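Local coordinates for CYCLIN domain-containing protein (Chaetomium thermophilum, PDB 6Z3U) that probably acts as the cyclin H-type regulatory subunit that, together with MAT1, supports activation of the CDK7 kinase in the CAK complex, at residues R13-Y18 and D184-F189; A112-F117 and L137-F142; M197-L202 and E253-D258; I239-L244 and G320-C325. One frame throughout, in Å; residues are numbered along the deposited sequence.

Contact 1 (R13-Y18 and D184-F189)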
# COMPACT_ATOMS: atom_id res chain seq x y z
N ARG A 13 -5.57 4.41 -13.73
CA ARG A 13 -6.57 5.44 -13.46
C ARG A 13 -7.47 5.11 -12.28
O ARG A 13 -8.26 5.97 -11.87
CB ARG A 13 -7.44 5.68 -14.70
CG ARG A 13 -6.72 6.41 -15.82
CD ARG A 13 -7.66 6.73 -16.97
NE ARG A 13 -6.94 7.05 -18.20
CZ ARG A 13 -6.88 6.26 -19.27
NH1 ARG A 13 -6.19 6.66 -20.33
NH2 ARG A 13 -7.49 5.09 -19.30
N GLN A 14 -7.39 3.91 -11.73
CA GLN A 14 -8.16 3.56 -10.54
C GLN A 14 -7.42 3.89 -9.25
O GLN A 14 -7.99 3.73 -8.17
CB GLN A 14 -8.53 2.08 -10.57
CG GLN A 14 -9.27 1.67 -11.82
CD GLN A 14 -10.13 0.46 -11.60
OE1 GLN A 14 -9.64 -0.64 -11.35
NE2 GLN A 14 -11.45 0.65 -11.68
N SER A 15 -6.17 4.34 -9.34
CA SER A 15 -5.40 4.64 -8.15
C SER A 15 -5.84 5.97 -7.53
O SER A 15 -6.36 6.86 -8.22
CB SER A 15 -3.91 4.70 -8.48
OG SER A 15 -3.62 5.83 -9.29
N SER A 16 -5.60 6.10 -6.23
CA SER A 16 -5.88 7.36 -5.56
C SER A 16 -5.00 8.47 -6.12
O SER A 16 -5.41 9.64 -6.15
CB SER A 16 -5.67 7.22 -4.05
OG SER A 16 -4.33 6.91 -3.75
N GLN A 17 -3.79 8.13 -6.56
CA GLN A 17 -2.90 9.13 -7.12
C GLN A 17 -3.51 9.84 -8.32
O GLN A 17 -3.24 11.02 -8.55
CB GLN A 17 -1.57 8.48 -7.51
CG GLN A 17 -0.56 9.44 -8.13
CD GLN A 17 0.87 8.94 -8.01
OE1 GLN A 17 1.23 8.28 -7.03
NE2 GLN A 17 1.69 9.24 -9.01
N TYR A 18 -4.35 9.14 -9.09
CA TYR A 18 -4.94 9.73 -10.28
C TYR A 18 -6.25 10.44 -9.98
O TYR A 18 -6.45 11.59 -10.40
CB TYR A 18 -5.17 8.65 -11.34
CG TYR A 18 -5.86 9.16 -12.59
CD1 TYR A 18 -5.13 9.74 -13.61
CD2 TYR A 18 -7.24 9.07 -12.74
CE1 TYR A 18 -5.75 10.22 -14.76
CE2 TYR A 18 -7.87 9.55 -13.87
CZ TYR A 18 -7.12 10.12 -14.88
OH TYR A 18 -7.74 10.59 -16.02
N ASP A 184 -1.24 5.16 -0.81
CA ASP A 184 -0.58 4.43 -1.89
C ASP A 184 -0.04 5.44 -2.89
O ASP A 184 -0.78 5.99 -3.71
CB ASP A 184 -1.53 3.44 -2.55
CG ASP A 184 -2.78 4.10 -3.12
OD1 ASP A 184 -3.35 4.99 -2.45
OD2 ASP A 184 -3.18 3.73 -4.24
N VAL A 185 1.27 5.70 -2.83
CA VAL A 185 1.95 6.62 -3.73
C VAL A 185 2.83 5.81 -4.67
O VAL A 185 3.51 4.88 -4.25
CB VAL A 185 2.79 7.66 -2.96
CG1 VAL A 185 3.26 8.75 -3.91
CG2 VAL A 185 2.01 8.24 -1.80
N LYS A 186 2.82 6.19 -5.94
CA LYS A 186 3.48 5.43 -7.00
C LYS A 186 4.72 6.20 -7.44
O LYS A 186 4.63 7.37 -7.80
CB LYS A 186 2.53 5.20 -8.17
CG LYS A 186 1.27 4.45 -7.78
CD LYS A 186 0.28 4.37 -8.93
CE LYS A 186 -0.86 3.42 -8.61
NZ LYS A 186 -0.38 2.05 -8.26
N HIS A 187 5.86 5.53 -7.40
CA HIS A 187 7.14 6.14 -7.72
C HIS A 187 7.73 5.54 -8.98
O HIS A 187 7.42 4.41 -9.36
CB HIS A 187 8.12 5.97 -6.56
CG HIS A 187 7.61 6.52 -5.26
ND1 HIS A 187 7.28 7.85 -5.09
CD2 HIS A 187 7.38 5.92 -4.07
CE1 HIS A 187 6.86 8.04 -3.85
NE2 HIS A 187 6.91 6.89 -3.21
N PRO A 188 8.62 6.27 -9.66
CA PRO A 188 9.21 5.76 -10.92
C PRO A 188 10.56 5.06 -10.76
O PRO A 188 11.16 4.73 -11.78
CB PRO A 188 9.37 7.05 -11.74
CG PRO A 188 9.24 8.21 -10.74
CD PRO A 188 9.11 7.62 -9.37
N PHE A 189 11.04 4.85 -9.54
CA PHE A 189 12.34 4.21 -9.36
C PHE A 189 12.33 2.79 -9.92
O PHE A 189 13.18 2.43 -10.74
CB PHE A 189 12.72 4.21 -7.88
CG PHE A 189 12.69 5.57 -7.24
CD1 PHE A 189 13.68 6.50 -7.50
CD2 PHE A 189 11.66 5.92 -6.38
CE1 PHE A 189 13.65 7.75 -6.92
CE2 PHE A 189 11.63 7.17 -5.79
CZ PHE A 189 12.63 8.08 -6.06
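A buried, polar contact ties the N-terminal region of the cyclin to the loop that leads into helix 189-200. The loop and first helical turn of R13-Y18 lie against the irregular backbone of D184-F189, and two hydrogen bonds join them. Q17 holds CG anti to its backbone N (chi1 179°) and stays extended beyond it, which brings OE1 to 2.8 Å from the backbone N of K186. This bond is nearly straight (N-H...O 164°) and reaches the oxygen in the plane of the amide carbonyl. Beside it, S16 OG donates to D184 OD1 at 2.5 Å, meeting that oxygen from above the carboxylate plane. The K186 chain crosses Q17 obliquely and stays extended to CE, which rests against S15 CB (3.3 Å), and bends only beyond it, at chi4, turning NZ. S15 is also the N-cap of helix 16-19: its OG takes a weak bond from Y18 N and pairs with Y12 O as well. An alanine in place of Q17 removes the amide acceptor, would probably cost the K186 N-H its partner here and is likely to loosen the hold on this loop. On the kinase side, R146 of the kinase subunit packs on S16. Within the chain, R120 and F117 of helix 108-124 touch Q17 and V185 respectively, and P236, at the start of helix 236-247, touches both Q17 and K186.

Contact 2 (A112-F117 and L137-F142)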
# COMPACT_ATOMS: atom_id res chain seq x y z
N ALA A 112 10.70 9.54 -1.21
CA ALA A 112 9.75 10.03 -2.21
C ALA A 112 8.33 10.08 -1.66
O ALA A 112 7.57 11.00 -1.97
CB ALA A 112 9.82 9.14 -3.46
N THR A 113 7.96 9.09 -0.84
CA THR A 113 6.62 9.09 -0.25
C THR A 113 6.47 10.20 0.78
O THR A 113 5.45 10.90 0.80
CB THR A 113 6.33 7.73 0.39
OG1 THR A 113 6.23 6.74 -0.64
CG2 THR A 113 5.04 7.78 1.18
N ALA A 114 7.47 10.38 1.64
CA ALA A 114 7.42 11.45 2.63
C ALA A 114 7.34 12.81 1.95
O ALA A 114 6.54 13.67 2.34
CB ALA A 114 8.64 11.38 3.54
N ALA A 115 8.16 13.03 0.92
CA ALA A 115 8.12 14.30 0.20
C ALA A 115 6.76 14.52 -0.44
O ALA A 115 6.21 15.63 -0.38
CB ALA A 115 9.22 14.34 -0.85
N THR A 116 6.19 13.48 -1.05
CA THR A 116 4.89 13.62 -1.70
C THR A 116 3.80 13.93 -0.69
O THR A 116 2.93 14.78 -0.94
CB THR A 116 4.56 12.35 -2.49
OG1 THR A 116 5.57 12.12 -3.48
CG2 THR A 116 3.20 12.48 -3.17
N PHE A 117 3.80 13.25 0.46
CA PHE A 117 2.87 13.59 1.52
C PHE A 117 3.01 15.06 1.92
O PHE A 117 2.02 15.74 2.19
CB PHE A 117 3.08 12.70 2.74
CG PHE A 117 2.61 11.28 2.56
CD1 PHE A 117 1.87 10.90 1.45
CD2 PHE A 117 2.91 10.32 3.52
CE1 PHE A 117 1.45 9.59 1.30
CE2 PHE A 117 2.49 9.01 3.37
CZ PHE A 117 1.75 8.65 2.26
N LEU A 137 9.05 16.78 9.57
CA LEU A 137 9.36 15.56 10.30
C LEU A 137 8.20 14.58 10.26
O LEU A 137 8.40 13.36 10.18
CB LEU A 137 9.74 15.89 11.74
CG LEU A 137 11.18 16.35 11.96
CD1 LEU A 137 11.35 17.00 13.32
CD2 LEU A 137 12.12 15.16 11.81
N VAL A 138 6.97 15.09 10.33
CA VAL A 138 5.80 14.21 10.32
C VAL A 138 5.71 13.46 9.00
O VAL A 138 5.40 12.26 8.97
CB VAL A 138 4.52 15.03 10.58
CG1 VAL A 138 3.30 14.14 10.50
CG2 VAL A 138 4.60 15.72 11.94
N ALA A 139 5.99 14.14 7.89
CA ALA A 139 5.91 13.49 6.58
C ALA A 139 6.94 12.37 6.45
O ALA A 139 6.69 11.38 5.77
CB ALA A 139 6.10 14.52 5.47
N LEU A 140 8.11 12.53 7.09
CA LEU A 140 9.10 11.46 7.08
C LEU A 140 8.67 10.30 7.96
O LEU A 140 8.83 9.13 7.58
CB LEU A 140 10.46 12.01 7.53
CG LEU A 140 11.28 12.74 6.47
CD1 LEU A 140 12.38 13.56 7.12
CD2 LEU A 140 11.88 11.76 5.49
N PHE A 141 8.12 10.59 9.14
CA PHE A 141 7.69 9.53 10.04
C PHE A 141 6.52 8.75 9.45
O PHE A 141 6.50 7.52 9.48
CB PHE A 141 7.32 10.11 11.40
CG PHE A 141 6.92 9.07 12.41
CD1 PHE A 141 7.86 8.20 12.93
CD2 PHE A 141 5.61 8.98 12.84
CE1 PHE A 141 7.50 7.25 13.87
CE2 PHE A 141 5.24 8.04 13.78
CZ PHE A 141 6.19 7.17 14.29
N PHE A 142 5.52 9.46 8.92
CA PHE A 142 4.38 8.79 8.32
C PHE A 142 4.75 8.13 6.99
O PHE A 142 4.15 7.13 6.61
CB PHE A 142 3.24 9.79 8.12
CG PHE A 142 1.88 9.15 8.04
CD1 PHE A 142 1.37 8.44 9.12
CD2 PHE A 142 1.11 9.26 6.90
CE1 PHE A 142 0.12 7.86 9.05
CE2 PHE A 142 -0.14 8.68 6.82
CZ PHE A 142 -0.64 7.98 7.90
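Two helices of the first cyclin box, the all-helical repeat characteristic of cyclins, cross here: helix 108-124 through A112-F117 and helix 132-146 through L137-F142. Their local axes come within 7.8 Å and their directions differ by 135°, nearer antiparallel than parallel. Alanines at the crossing allow this approach, with the CA atoms of A114 and A139 4.7 Å apart. Each methyl faces the other helix's backbone: A114 CB lies beside A139 O (3.0 Å), and A139 CB lies beside A114 O (3.3 Å). L140 points its CB away, yet its branch turns back to set CD2 against A114 CB at 3.8 Å. To the other side of the alanine pair, the phenylalanines F117 and F142 reach across each other at about a right angle. They touch through F117 CE2 and F142 CD2, with ring planes inclined at 45°, an oblique meeting. Around the crossing, L97 of helix 83-103 covers A139 and L140, L175 of helix 172-178 touches F142, and M134 of the kinase subunit also packs on F142. The F117 ring lies against its own helix, CG anti to the carbonyl carbon, so that T113 O sits 3.3 Å above one face, offset toward the rim.

Contact 3 (M197-L202 and E253-D258)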
# COMPACT_ATOMS: atom_id res chain seq x y z
N MET A 197 15.82 -3.10 -18.51
CA MET A 197 15.81 -4.48 -18.98
C MET A 197 15.25 -4.58 -20.39
O MET A 197 15.78 -5.34 -21.22
CB MET A 197 15.02 -5.36 -18.01
CG MET A 197 15.73 -5.54 -16.68
SD MET A 197 14.81 -6.51 -15.47
CE MET A 197 13.44 -5.42 -15.09
N GLU A 198 14.20 -3.82 -20.70
CA GLU A 198 13.66 -3.83 -22.06
C GLU A 198 14.71 -3.36 -23.05
O GLU A 198 14.78 -3.87 -24.18
CB GLU A 198 12.41 -2.96 -22.14
CG GLU A 198 11.80 -2.87 -23.54
CD GLU A 198 11.42 -4.22 -24.11
OE1 GLU A 198 10.85 -5.05 -23.36
OE2 GLU A 198 11.69 -4.46 -25.31
N LEU A 199 15.55 -2.39 -22.66
CA LEU A 199 16.62 -1.93 -23.53
C LEU A 199 17.74 -2.95 -23.63
O LEU A 199 18.37 -3.08 -24.69
CB LEU A 199 17.17 -0.59 -23.03
CG LEU A 199 16.27 0.63 -23.21
CD1 LEU A 199 16.68 1.74 -22.26
CD2 LEU A 199 16.31 1.11 -24.65
N SER A 200 18.01 -3.69 -22.55
CA SER A 200 19.08 -4.67 -22.57
C SER A 200 18.84 -5.76 -23.62
O SER A 200 19.80 -6.43 -24.02
CB SER A 200 19.23 -5.31 -21.19
OG SER A 200 19.62 -4.35 -20.23
N THR A 201 17.60 -5.93 -24.06
CA THR A 201 17.30 -6.94 -25.08
C THR A 201 17.74 -6.50 -26.47
O THR A 201 17.88 -7.35 -27.36
CB THR A 201 15.80 -7.25 -25.09
OG1 THR A 201 15.07 -6.12 -25.58
CG2 THR A 201 15.32 -7.60 -23.69
N LEU A 202 17.95 -5.21 -26.69
CA LEU A 202 18.42 -4.73 -27.98
C LEU A 202 19.90 -5.07 -28.15
O LEU A 202 20.69 -4.82 -27.23
CB LEU A 202 18.20 -3.22 -28.10
CG LEU A 202 16.79 -2.76 -28.49
CD1 LEU A 202 15.71 -3.42 -27.64
CD2 LEU A 202 16.70 -1.24 -28.37
N GLU A 253 13.96 7.78 -26.68
CA GLU A 253 13.26 7.75 -27.96
C GLU A 253 13.22 6.33 -28.52
O GLU A 253 12.21 5.91 -29.09
CB GLU A 253 13.93 8.71 -28.94
CG GLU A 253 13.63 10.17 -28.66
CD GLU A 253 14.35 11.11 -29.61
OE1 GLU A 253 14.94 10.63 -30.60
OE2 GLU A 253 14.34 12.34 -29.36
N ARG A 254 14.30 5.58 -28.35
CA ARG A 254 14.33 4.20 -28.84
C ARG A 254 13.22 3.37 -28.22
O ARG A 254 12.48 2.66 -28.91
CB ARG A 254 15.70 3.58 -28.56
CG ARG A 254 15.83 2.12 -28.99
CD ARG A 254 15.41 1.91 -30.44
NE ARG A 254 15.70 0.55 -30.90
CZ ARG A 254 16.89 0.14 -31.32
NH1 ARG A 254 17.05 -1.11 -31.72
NH2 ARG A 254 17.92 0.98 -31.35
N LEU A 255 13.08 3.46 -26.89
CA LEU A 255 12.11 2.63 -26.20
C LEU A 255 10.68 2.95 -26.64
O LEU A 255 9.86 2.05 -26.83
CB LEU A 255 12.27 2.82 -24.69
CG LEU A 255 11.75 1.73 -23.75
CD1 LEU A 255 12.20 0.35 -24.21
CD2 LEU A 255 12.24 2.00 -22.33
N ILE A 256 10.37 4.24 -26.80
CA ILE A 256 9.03 4.64 -27.22
C ILE A 256 8.76 4.21 -28.65
O ILE A 256 7.67 3.73 -28.98
CB ILE A 256 8.84 6.16 -27.04
CG1 ILE A 256 9.03 6.55 -25.57
CG2 ILE A 256 7.45 6.57 -27.53
CD1 ILE A 256 9.03 8.04 -25.33
N GLN A 257 9.75 4.37 -29.54
CA GLN A 257 9.55 3.98 -30.93
C GLN A 257 9.27 2.49 -31.05
O GLN A 257 8.39 2.06 -31.82
CB GLN A 257 10.77 4.35 -31.77
CG GLN A 257 11.08 5.84 -31.88
CD GLN A 257 9.96 6.65 -32.51
OE1 GLN A 257 9.21 6.16 -33.35
NE2 GLN A 257 9.86 7.91 -32.10
N ASP A 258 10.01 1.67 -30.29
CA ASP A 258 9.89 0.22 -30.43
C ASP A 258 8.50 -0.27 -30.06
O ASP A 258 7.88 -1.05 -30.80
CB ASP A 258 10.95 -0.46 -29.55
CG ASP A 258 12.31 -0.55 -30.22
OD1 ASP A 258 12.46 0.00 -31.33
OD2 ASP A 258 13.22 -1.18 -29.64
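R254 reaches from helix 249-261 toward the end of helix 189-200 and carries the polar side of this partly buried contact within the second cyclin repeat, while L202 and L255 supply the larger apolar part. Its CB points at M197-L202, and CG, anti to the backbone N, comes 3.5 Å from L202 CD2. The chain then bends at chi2 (51°), which takes CD past the same methyl and brings NE to 3.3 Å from L202 CD2. At the tip, L202 CD2 lies 3.1 Å above the guanidinium plane, toward its rim, and NH1 also meets L202 CG. The edge is used by charge: R254 NE forms a salt bridge with D258 OD2 3.3 Å away, close to the guanidinium plane, and NH2 pairs with D204. These two carboxylates would probably fix the rotation of the group under the leucine. L255 CD1 meets E198 CG at 3.3 Å and lies near L199 CG. The E198 chain bends at chi2, and its carboxylate forms a salt bridge with R19 of the RING-type subunit. The contact joins the C-terminal end of helix 189-200 to the middle of helix 249-261, with L210 of helix 207-221 against L199 and L319 of helix 313-330 against I256.

Contact 4 (I239-L244 and G320-C325)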
# COMPACT_ATOMS: atom_id res chain seq x y z
N ILE A 239 7.09 10.22 -16.08
CA ILE A 239 8.21 10.84 -15.37
C ILE A 239 9.48 10.01 -15.55
O ILE A 239 10.56 10.56 -15.78
CB ILE A 239 7.86 11.02 -13.88
CG1 ILE A 239 6.68 11.97 -13.72
CG2 ILE A 239 9.07 11.53 -13.11
CD1 ILE A 239 6.14 12.05 -12.31
N MET A 240 9.36 8.69 -15.45
CA MET A 240 10.52 7.82 -15.58
C MET A 240 11.19 8.00 -16.95
O MET A 240 12.41 8.15 -17.04
CB MET A 240 10.12 6.36 -15.36
CG MET A 240 11.23 5.36 -15.60
SD MET A 240 11.31 4.81 -17.31
CE MET A 240 13.06 4.93 -17.62
N LEU A 241 10.39 7.97 -18.02
CA LEU A 241 10.94 8.17 -19.35
C LEU A 241 11.56 9.56 -19.49
O LEU A 241 12.56 9.73 -20.20
CB LEU A 241 9.86 7.97 -20.41
CG LEU A 241 9.35 6.53 -20.60
CD1 LEU A 241 8.06 6.52 -21.39
CD2 LEU A 241 10.41 5.67 -21.28
N ALA A 242 11.00 10.56 -18.81
CA ALA A 242 11.54 11.91 -18.91
C ALA A 242 12.92 12.00 -18.26
O ALA A 242 13.83 12.60 -18.83
CB ALA A 242 10.58 12.91 -18.26
N ALA A 243 13.08 11.41 -17.08
CA ALA A 243 14.39 11.41 -16.44
C ALA A 243 15.42 10.66 -17.28
O ALA A 243 16.58 11.07 -17.37
CB ALA A 243 14.30 10.80 -15.04
N LEU A 244 15.00 9.56 -17.91
CA LEU A 244 15.89 8.84 -18.81
C LEU A 244 16.17 9.65 -20.07
O LEU A 244 17.29 9.65 -20.58
CB LEU A 244 15.30 7.48 -19.17
CG LEU A 244 16.04 6.65 -20.22
CD1 LEU A 244 17.47 6.36 -19.78
CD2 LEU A 244 15.30 5.35 -20.50
N GLY A 320 5.01 14.03 -27.02
CA GLY A 320 4.78 15.41 -26.61
C GLY A 320 4.60 15.54 -25.11
O GLY A 320 5.02 16.54 -24.51
N THR A 321 3.96 14.55 -24.49
CA THR A 321 3.78 14.59 -23.04
C THR A 321 5.10 14.43 -22.31
O THR A 321 5.37 15.15 -21.33
CB THR A 321 2.79 13.51 -22.60
OG1 THR A 321 1.55 13.68 -23.29
CG2 THR A 321 2.55 13.58 -21.10
N ILE A 322 5.94 13.49 -22.75
CA ILE A 322 7.25 13.31 -22.12
C ILE A 322 8.09 14.57 -22.28
O ILE A 322 8.81 14.97 -21.35
CB ILE A 322 7.97 12.08 -22.71
CG1 ILE A 322 7.09 10.83 -22.61
CG2 ILE A 322 9.30 11.86 -22.00
CD1 ILE A 322 6.74 10.43 -21.20
N GLU A 323 8.01 15.22 -23.44
CA GLU A 323 8.78 16.44 -23.66
C GLU A 323 8.32 17.54 -22.72
O GLU A 323 9.13 18.33 -22.22
CB GLU A 323 8.66 16.88 -25.12
CG GLU A 323 9.78 17.79 -25.61
CD GLU A 323 11.14 17.13 -25.53
OE1 GLU A 323 12.11 17.81 -25.12
OE2 GLU A 323 11.25 15.94 -25.87
N ALA A 324 7.01 17.62 -22.47
CA ALA A 324 6.51 18.58 -21.49
C ALA A 324 7.04 18.27 -20.10
O ALA A 324 7.43 19.17 -19.35
CB ALA A 324 4.98 18.58 -21.50
N CYS A 325 7.06 16.98 -19.73
CA CYS A 325 7.65 16.59 -18.45
C CYS A 325 9.16 16.80 -18.45
O CYS A 325 9.73 17.18 -17.43
CB CYS A 325 7.31 15.13 -18.16
SG CYS A 325 7.95 14.52 -16.58
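Helices 236-247 and 313-330 cross at -67° where I239-L244 meets G320-C325, their local axes 8.6 Å apart at the closest point. The crossing belongs to the second cyclin box, and its centre is marked by A242 and I322, whose CA atoms are 5.5 Å apart. No hydrogen bond joins the two segments; the meeting is wholly apolar and buried. I322 presents both branches to helix 236-247. CG2, anti to its backbone N, lies 3.8 Å from A242 CA, over the backbone of that residue. The other branch, with chi1 -54° and chi2 -61°, folds so that CD1 touches L241 at CB and CD1, the two chains crossing obliquely. Replacing I322 by an alanine takes away both branches, would probably leave L241 without its partner in G320-C325 and is likely to weaken the packing at the crossing point. One turn further along, C325 points at the same helix, so the A242 methyl is met by I322 CG2 and by the C325 sulfur. F234, in the loop before helix 236-247, touches I239 and C325 beside the crossing, and L58 of the RING-type subunit packs on L241. With SG anti to the backbone N, the C325 sulfur reaches between the two residues a turn apart: 3.5 Å from A242 CB and 3.9 Å from I239 CA.

How the contacts relate
Contacts 2 and 4 are the buried helix crossings of the first and second cyclin repeats, both apolar and built round an alanine on helix 108-124 or 236-247. Contact 1 is buried but polar, and it joins the two: H187 NE2 probably hydrogen-bonds to T113 OG1 of contact 2, while P188 rests on I239 and M240 of contact 4. Contact 3 lies farthest out, its centre about 30 Å from that of the chain, where charged groups mix with leucines. It still reaches contact 4, since L255 and I256 touch L241 and L199 touches L244. The contact 1 loop runs into helix 189-200 of contact 3; helices 236-247, 249-261 and 313-330 of contacts 3 and 4 are consecutive.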